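Local coordinates for DELTA1-pyrroline-2-carboxylate reductase (Thermococcus litoralis DSM 5473, PDB 6T3E), which catalyses the NAD(P)H-dependent reduction of Delta1-pyrroline-2-carboxylate to L-proline, probably as a step in L-hydroxyproline metabolism, at residues 97-100 against 101-104; 127-130 against 131-135; 188-191 against 192-196. One frame throughout, in Å; residues are numbered along the deposited sequence.

Interaction 1 of 3, residues 97-100 against 101-104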
loop_
_atom_site.group_PDB
_atom_site.type_symbol
_atom_site.label_atom_id
_atom_site.label_comp_id
_atom_site.label_asym_id
_atom_site.label_seq_id
_atom_site.Cartn_x
_atom_site.Cartn_y
_atom_site.Cartn_z
ATOM N N PRO B 97 3.061 8.322 18.261
ATOM C CA PRO B 97 2.460 9.059 19.392
ATOM C C PRO B 97 3.393 10.041 20.084
ATOM O O PRO B 97 2.905 10.957 20.760
ATOM C CB PRO B 97 2.040 7.939 20.351
ATOM C CG PRO B 97 1.972 6.711 19.511
ATOM C CD PRO B 97 3.031 6.866 18.472
ATOM N N GLU B 98 4.707 9.870 19.961
ATOM C CA GLU B 98 5.680 10.790 20.537
ATOM C C GLU B 98 6.109 11.885 19.564
ATOM O O GLU B 98 7.025 12.651 19.879
ATOM C CB GLU B 98 6.916 10.025 21.014
ATOM C CG GLU B 98 6.647 9.054 22.140
ATOM C CD GLU B 98 6.122 9.750 23.388
ATOM O OE1 GLU B 98 6.900 10.501 24.032
ATOM O OE2 GLU B 98 4.926 9.557 23.715
ATOM N N ASN B 99 5.463 11.987 18.401
ATOM C CA ASN B 99 5.882 12.979 17.418
ATOM C C ASN B 99 5.642 14.394 17.923
ATOM O O ASN B 99 6.417 15.302 17.597
ATOM C CB ASN B 99 5.138 12.761 16.094
ATOM C CG ASN B 99 6.015 12.155 14.999
ATOM O OD1 ASN B 99 7.162 11.762 15.225
ATOM N ND2 ASN B 99 5.457 12.068 13.798
ATOM N N THR B 100 4.611 14.593 18.752
ATOM C CA THR B 100 4.323 15.930 19.255
ATOM C C THR B 100 5.483 16.483 20.068
ATOM O O THR B 100 5.625 17.707 20.172
ATOM C CB THR B 100 3.041 15.915 20.095
ATOM O OG1 THR B 100 3.270 15.186 21.303
ATOM C CG2 THR B 100 1.908 15.246 19.336
ATOM N N LYS B 101 6.353 15.608 20.579
ATOM C CA LYS B 101 7.544 16.025 21.309
ATOM C C LYS B 101 8.636 16.570 20.395
ATOM O O LYS B 101 9.523 17.284 20.873
ATOM C CB LYS B 101 8.086 14.841 22.124
ATOM C CG LYS B 101 8.673 15.202 23.485
ATOM C CD LYS B 101 9.930 14.385 23.813
ATOM C CE LYS B 101 10.614 14.873 25.101
ATOM N NZ LYS B 101 10.809 16.349 25.127
ATOM N N LYS B 102 8.576 16.277 19.098
ATOM C CA LYS B 102 9.553 16.754 18.127
ATOM C C LYS B 102 9.021 17.892 17.268
ATOM O O LYS B 102 9.633 18.222 16.245
ATOM C CB LYS B 102 10.016 15.602 17.221
ATOM C CG LYS B 102 10.430 14.326 17.951
ATOM C CD LYS B 102 10.850 13.234 16.976
ATOM C CE LYS B 102 11.326 11.975 17.704
ATOM N NZ LYS B 102 12.068 11.054 16.781
ATOM N N GLY B 103 7.909 18.509 17.663
ATOM C CA GLY B 103 7.276 19.512 16.829
ATOM C C GLY B 103 6.607 18.964 15.585
ATOM O O GLY B 103 6.499 19.676 14.585
ATOM N N LEU B 104 6.137 17.719 15.625
ATOM C CA LEU B 104 5.485 17.071 14.499
ATOM C C LEU B 104 4.148 16.482 14.926
ATOM O O LEU B 104 3.999 16.030 16.065
ATOM C CB LEU B 104 6.376 15.961 13.920
ATOM C CG LEU B 104 7.491 16.436 12.988
ATOM C CD1 LEU B 104 8.296 15.261 12.445
ATOM C CD2 LEU B 104 6.909 17.249 11.857
#
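Asn-99 O takes two backbone amides where Glu-98 to Thr-100 turn into Lys-101 to Leu-104. Lys-102 N gives to Asn-99 O at 2.8 Å, and Leu-104 N reaches the same Asn-99 O at 3.1 Å from the opposite face of the carbonyl plane. Two further bonds wrap the same turn: Lys-101 N gives to Glu-98 O at 3.1 Å, and Gly-103 N makes a weak bond of 3.5 Å to Thr-100 O. The bond from Leu-104 N back over five residues, enclosing the weaker one from Gly-103 N, is the Schellman motif, and Gly-103 sits at its positive-phi position (phi 71°). Leu-104 CB lies 4.0 Å from Asn-99 CG, the two side chains crossing obliquely. Asn-99 ND2 is satisfied elsewhere, giving to Pro-105 O and to Thr-118 O of the second subunit, while Leu-104 packs on that same threonine. Thr-100 touches the bound NADH. With three firm backbone bonds and one weak one of its own, the turn between strands 87-95 and 107-114 is probably self-supporting, which leaves the Asn-99 side-chain amide to the subunit contact and Thr-100 to the cofactor.

Interaction 2 of 3, residues 127-130 against 131-135. With NAI (1,4-dihydronicotinamide adenine dinucleotide), chain F; PRO (proline), chain E.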
loop_
_atom_site.group_PDB
_atom_site.type_symbol
_atom_site.label_atom_id
_atom_site.label_comp_id
_atom_site.label_asym_id
_atom_site.label_seq_id
_atom_site.Cartn_x
_atom_site.Cartn_y
_atom_site.Cartn_z
ATOM N N GLY B 127 -2.065 14.213 2.677
ATOM C CA GLY B 127 -3.157 13.422 3.197
ATOM C C GLY B 127 -3.523 13.748 4.620
ATOM O O GLY B 127 -4.596 13.355 5.080
ATOM N N THR B 128 -2.681 14.527 5.299
ATOM C CA THR B 128 -2.893 14.786 6.721
ATOM C C THR B 128 -4.208 15.505 6.964
ATOM O O THR B 128 -4.981 15.126 7.850
ATOM C CB THR B 128 -1.738 15.610 7.290
ATOM O OG1 THR B 128 -0.488 15.008 6.937
ATOM C CG2 THR B 128 -1.849 15.672 8.785
ATOM N N PHE B 129 -4.482 16.546 6.182
ATOM C CA PHE B 129 -5.717 17.306 6.347
ATOM C C PHE B 129 -6.929 16.481 5.930
ATOM O O PHE B 129 -7.982 16.536 6.582
ATOM C CB PHE B 129 -5.604 18.604 5.548
ATOM C CG PHE B 129 -6.896 19.338 5.362
ATOM C CD1 PHE B 129 -7.445 20.083 6.394
ATOM C CD2 PHE B 129 -7.541 19.312 4.141
ATOM C CE1 PHE B 129 -8.623 20.779 6.210
ATOM C CE2 PHE B 129 -8.716 20.002 3.949
ATOM C CZ PHE B 129 -9.258 20.737 4.985
ATOM N N ILE B 130 -6.785 15.687 4.866
ATOM C CA ILE B 130 -7.879 14.847 4.397
ATOM C C ILE B 130 -8.171 13.746 5.400
ATOM O O ILE B 130 -9.326 13.341 5.580
ATOM C CB ILE B 130 -7.564 14.281 3.009
ATOM C CG1 ILE B 130 -7.896 15.329 1.956
ATOM C CG2 ILE B 130 -8.341 12.983 2.764
ATOM C CD1 ILE B 130 -6.964 15.302 0.819
ATOM N N THR B 131 -7.130 13.220 6.046
ATOM C CA THR B 131 -7.352 12.203 7.063
ATOM C C THR B 131 -8.237 12.738 8.182
ATOM O O THR B 131 -9.244 12.117 8.544
ATOM C CB THR B 131 -6.012 11.751 7.643
ATOM O OG1 THR B 131 -5.209 11.149 6.619
ATOM C CG2 THR B 131 -6.222 10.757 8.797
ATOM N N ALA B 132 -7.934 13.939 8.669
ATOM C CA ALA B 132 -8.753 14.540 9.715
ATOM C C ALA B 132 -10.160 14.845 9.206
ATOM O O ALA B 132 -11.143 14.627 9.926
ATOM C CB ALA B 132 -8.069 15.799 10.247
ATOM N N MET B 133 -10.284 15.343 7.966
ATOM C CA MET B 133 -11.607 15.668 7.445
ATOM C C MET B 133 -12.455 14.412 7.281
ATOM O O MET B 133 -13.591 14.354 7.764
ATOM C CB MET B 133 -11.491 16.432 6.121
ATOM C CG MET B 133 -10.840 17.816 6.255
ATOM S SD MET B 133 -11.881 19.063 7.076
ATOM C CE MET B 133 -13.345 19.036 6.039
ATOM N N ARG B 134 -11.903 13.377 6.644
ATOM C CA ARG B 134 -12.676 12.158 6.399
ATOM C C ARG B 134 -12.998 11.414 7.692
ATOM O O ARG B 134 -14.029 10.733 7.769
ATOM C CB ARG B 134 -11.926 11.245 5.424
ATOM C CG ARG B 134 -10.662 10.635 6.007
ATOM C CD ARG B 134 -10.744 9.146 6.093
ATOM N NE ARG B 134 -10.248 8.633 7.361
ATOM C CZ ARG B 134 -9.479 7.559 7.475
ATOM N NH1 ARG B 134 -9.105 6.887 6.401
ATOM N NH2 ARG B 134 -9.074 7.156 8.662
ATOM N N THR B 135 -12.129 11.515 8.705
ATOM C CA THR B 135 -12.402 10.875 9.988
ATOM C C THR B 135 -13.543 11.563 10.723
ATOM O O THR B 135 -14.438 10.897 11.253
ATOM C CB THR B 135 -11.143 10.883 10.847
ATOM O OG1 THR B 135 -10.111 10.137 10.192
ATOM C CG2 THR B 135 -11.425 10.283 12.216
HETATM P PA NAI F . -2.893 14.005 18.590
HETATM O O1A NAI F . -1.599 13.565 19.223
HETATM O O2A NAI F . -2.669 15.267 17.781
HETATM O O5B NAI F . -4.099 14.204 19.693
HETATM C C5B NAI F . -4.183 13.167 20.664
HETATM C C4B NAI F . -4.743 13.783 22.020
HETATM O O4B NAI F . -5.010 12.843 22.865
HETATM C C3B NAI F . -3.643 14.649 22.677
HETATM O O3B NAI F . -4.113 15.912 22.825
HETATM C C2B NAI F . -3.375 13.947 24.024
HETATM O O2B NAI F . -2.938 14.944 25.073
HETATM C C1B NAI F . -4.532 13.417 24.303
HETATM N N9A NAI F . -4.432 12.343 25.254
HETATM C C8A NAI F . -3.573 11.329 25.121
HETATM N N7A NAI F . -3.741 10.523 26.164
HETATM C C5A NAI F . -4.707 11.038 26.942
HETATM C C6A NAI F . -5.247 10.587 28.123
HETATM N N6A NAI F . -4.974 9.423 28.944
HETATM N N1A NAI F . -6.213 11.279 28.724
HETATM C C2A NAI F . -6.664 12.422 28.150
HETATM N N3A NAI F . -6.133 12.864 26.983
HETATM C C4A NAI F . -5.140 12.157 26.386
HETATM O O3 NAI F . -3.361 12.749 17.603
HETATM P PN NAI F . -4.782 12.748 16.733
HETATM O O1N NAI F . -4.365 13.052 15.308
HETATM O O2N NAI F . -5.764 13.743 17.285
HETATM O O5D NAI F . -5.446 11.268 16.813
HETATM C C5D NAI F . -6.264 10.997 17.891
HETATM C C4D NAI F . -6.588 9.479 17.884
HETATM O O4D NAI F . -7.339 9.145 16.853
HETATM C C3D NAI F . -5.290 8.671 17.737
HETATM O O3D NAI F . -5.355 7.566 18.564
HETATM C C2D NAI F . -5.291 8.193 16.277
HETATM O O2D NAI F . -4.425 6.937 16.174
HETATM C C1D NAI F . -6.562 7.976 16.056
HETATM N N1N NAI F . -6.870 8.103 14.622
HETATM C C2N NAI F . -7.788 7.186 13.971
HETATM C C3N NAI F . -8.469 7.594 12.635
HETATM C C7N NAI F . -9.855 6.947 12.365
HETATM O O7N NAI F . -10.311 6.261 13.203
HETATM N N7N NAI F . -10.567 7.195 11.091
HETATM C C4N NAI F . -8.174 8.938 12.001
HETATM C C5N NAI F . -6.845 9.553 12.461
HETATM C C6N NAI F . -6.260 9.152 13.826
HETATM N N PRO E . -5.622 5.230 11.813
HETATM C CA PRO E . -5.736 6.486 11.066
HETATM C C PRO E . -6.279 6.334 9.647
HETATM O O PRO E . -6.928 5.341 9.286
HETATM C CB PRO E . -4.294 6.989 11.032
HETATM C CG PRO E . -3.711 6.510 12.325
HETATM C CD PRO E . -4.434 5.222 12.689
HETATM O OXT PRO E . -6.072 7.221 8.818
#
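The pocket where proline meets the nicotinamide of NADH is lined by the first turns of helix 128-146, and the turn from Gly-127 to Thr-131 leads into the helix. Gly-127 O receives both the amide of Thr-131, nearly along the C=O axis, and its hydroxyl, with OG1 at 2.8 Å and above the carbonyl plane. Thr-131 OG1 lies beside its own backbone N (chi1 -63°), which turns CG2 to the ligands, 3.5 Å from proline OXT; Lys-91 NZ also bonds to OG1. Ordinary helical bonds follow, among them Arg-134 N to Ile-130 O. The Arg-134 chain bends at chi2 and chi3 and brings NH2 edge-on, in the guanidinium plane, to proline O at 2.9 Å. Arg-134 NE gives to Thr-135 OG1 at 3.2 Å and pairs with Glu-326, while NH1 forms a salt bridge with Asp-327, so the group is fixed from several sides. A leucine here would probably leave the proline carboxylate without this donor and take a positive partner from Glu-326 and Asp-327. Thr-135 OG1 itself gives to Thr-131 O at 2.7 Å and accepts a weak bond from the nicotinamide N7N. Elsewhere on the helix, Phe-129 packs on Leu-33 of helix 30-36, and Met-133 bends back over it: SD makes an oblique Met-aromatic contact, and Met-133 CG makes a CH-pi contact over one face, 3.7 Å from the Phe-129 ring centroid.

Interaction 3 of 3, residues 188-191 against 192-196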
loop_
_atom_site.group_PDB
_atom_site.type_symbol
_atom_site.label_atom_id
_atom_site.label_comp_id
_atom_site.label_asym_id
_atom_site.label_seq_id
_atom_site.Cartn_x
_atom_site.Cartn_y
_atom_site.Cartn_z
ATOM N N ASN B 188 -3.290 21.925 25.207
ATOM C CA ASN B 188 -4.137 21.455 24.120
ATOM C C ASN B 188 -5.600 21.730 24.414
ATOM O O ASN B 188 -6.359 22.093 23.510
ATOM C CB ASN B 188 -3.914 19.963 23.871
ATOM C CG ASN B 188 -2.504 19.653 23.394
ATOM O OD1 ASN B 188 -1.718 20.562 23.121
ATOM N ND2 ASN B 188 -2.187 18.360 23.270
ATOM N N ALA B 189 -6.019 21.561 25.669
ATOM C CA ALA B 189 -7.416 21.823 26.005
ATOM C C ALA B 189 -7.748 23.304 25.893
ATOM O O ALA B 189 -8.809 23.667 25.377
ATOM C CB ALA B 189 -7.735 21.299 27.404
ATOM N N LYS B 190 -6.851 24.173 26.361
ATOM C CA LYS B 190 -7.095 25.610 26.286
ATOM C C LYS B 190 -7.121 26.076 24.839
ATOM O O LYS B 190 -8.065 26.748 24.403
ATOM C CB LYS B 190 -6.013 26.352 27.076
ATOM C CG LYS B 190 -6.258 27.834 27.284
ATOM C CD LYS B 190 -5.129 28.463 28.102
ATOM C CE LYS B 190 -5.239 29.980 28.098
ATOM N NZ LYS B 190 -4.181 30.643 28.895
ATOM N N LYS B 191 -6.112 25.672 24.066
ATOM C CA LYS B 191 -6.048 26.068 22.669
ATOM C C LYS B 191 -7.248 25.544 21.906
ATOM O O LYS B 191 -7.791 26.234 21.041
ATOM C CB LYS B 191 -4.746 25.566 22.050
ATOM C CG LYS B 191 -4.324 26.361 20.843
ATOM C CD LYS B 191 -3.068 25.812 20.214
ATOM C CE LYS B 191 -3.020 26.195 18.729
ATOM N NZ LYS B 191 -2.967 27.683 18.520
ATOM N N PHE B 192 -7.692 24.335 22.231
ATOM C CA PHE B 192 -8.883 23.781 21.601
ATOM C C PHE B 192 -10.123 24.601 21.937
ATOM O O PHE B 192 -10.886 24.988 21.040
ATOM C CB PHE B 192 -9.065 22.323 22.031
ATOM C CG PHE B 192 -10.178 21.615 21.325
ATOM C CD1 PHE B 192 -11.496 21.786 21.733
ATOM C CD2 PHE B 192 -9.910 20.758 20.266
ATOM C CE1 PHE B 192 -12.527 21.135 21.085
ATOM C CE2 PHE B 192 -10.944 20.101 19.612
ATOM C CZ PHE B 192 -12.251 20.290 20.024
ATOM N N ALA B 193 -10.359 24.849 23.231
ATOM C CA ALA B 193 -11.568 25.565 23.629
ATOM C C ALA B 193 -11.613 26.963 23.020
ATOM O O ALA B 193 -12.637 27.375 22.466
ATOM C CB ALA B 193 -11.673 25.630 25.149
ATOM N N GLU B 194 -10.498 27.691 23.077
ATOM C CA GLU B 194 -10.468 29.036 22.509
ATOM C C GLU B 194 -10.679 28.990 21.002
ATOM O O GLU B 194 -11.629 29.582 20.473
ATOM C CB GLU B 194 -9.140 29.722 22.835
ATOM C CG GLU B 194 -8.956 30.102 24.295
ATOM C CD GLU B 194 -7.553 30.607 24.580
ATOM O OE1 GLU B 194 -6.789 30.800 23.603
ATOM O OE2 GLU B 194 -7.214 30.808 25.771
ATOM N N GLU B 195 -9.797 28.272 20.299
ATOM C CA GLU B 195 -9.786 28.305 18.842
ATOM C C GLU B 195 -11.034 27.666 18.251
ATOM O O GLU B 195 -11.551 28.144 17.235
ATOM C CB GLU B 195 -8.528 27.629 18.324
ATOM C CG GLU B 195 -7.315 28.504 18.496
ATOM C CD GLU B 195 -6.084 27.893 17.879
ATOM O OE1 GLU B 195 -6.140 26.705 17.484
ATOM O OE2 GLU B 195 -5.069 28.613 17.767
ATOM N N MET B 196 -11.510 26.566 18.835
ATOM C CA MET B 196 -12.701 25.917 18.289
ATOM C C MET B 196 -13.978 26.688 18.614
ATOM O O MET B 196 -14.987 26.509 17.930
ATOM C CB MET B 196 -12.795 24.472 18.768
ATOM C CG MET B 196 -11.756 23.546 18.115
ATOM S SD MET B 196 -11.729 23.605 16.305
ATOM C CE MET B 196 -13.187 22.635 15.956
#
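Asn-188 to Lys-191 and Phe-192 to Met-196 are successive turns of helix 186-200, joined by four regular i to i+4 bonds. The first runs from Phe-192 N to Asn-188 O at 2.9 Å; the straightest is Glu-194 N to Lys-190 O, with 175° at the hydrogen. On the outward side, two lysines face glutamates one turn on. Lys-191, with CG anti to the backbone N (chi1 -157°), extends its chain and bends only at the last torsion, placing NZ by Glu-195 OE2 in a salt bridge whose modelled length is too short to be trusted. Lys-190 is extended throughout and carries NZ to 4.4 Å from Glu-194 OE2, opposite charges beyond a salt bridge, with CE of Lys-190 alongside that oxygen. Inward, Met-196 CG lies over the centre of the Phe-192 ring, 3.7 Å above its plane. Asn-188 uses ND2 to bond the O3B hydroxyl of the NADH adenosine ribose. The helix is the crossover of the beta-alpha-beta unit 178-182, 186-200, 203-206 in a Rossmann-like domain: Ala-193 packs on Val-181 of one strand and on Ile-204 and Thr-206 of the other, and Phe-192 reaches Ala-163, Arg-164 and Leu-167 of helix 161-173.

Overall arrangement
All three contacts are arrayed along one NADH molecule, each at a different part of it. Interaction 2 sits at the nicotinamide end, beside proline; interaction 3 touches the adenosine ribose; interaction 1 comes to the diphosphate through the side chain of Thr-100. Their centres lie 18 to 19 Å apart and none touches another. The closest approach, about 6 Å between nearest atoms, is between interactions 1 and 3, against about 9 Å for 1 and 2 and about 10 Å for 2 and 3. The cofactor thus bridges the loop 97-104, the helix start at 127-135 and the Rossmann-type crossover helix. Only interaction 1 also meets the second subunit.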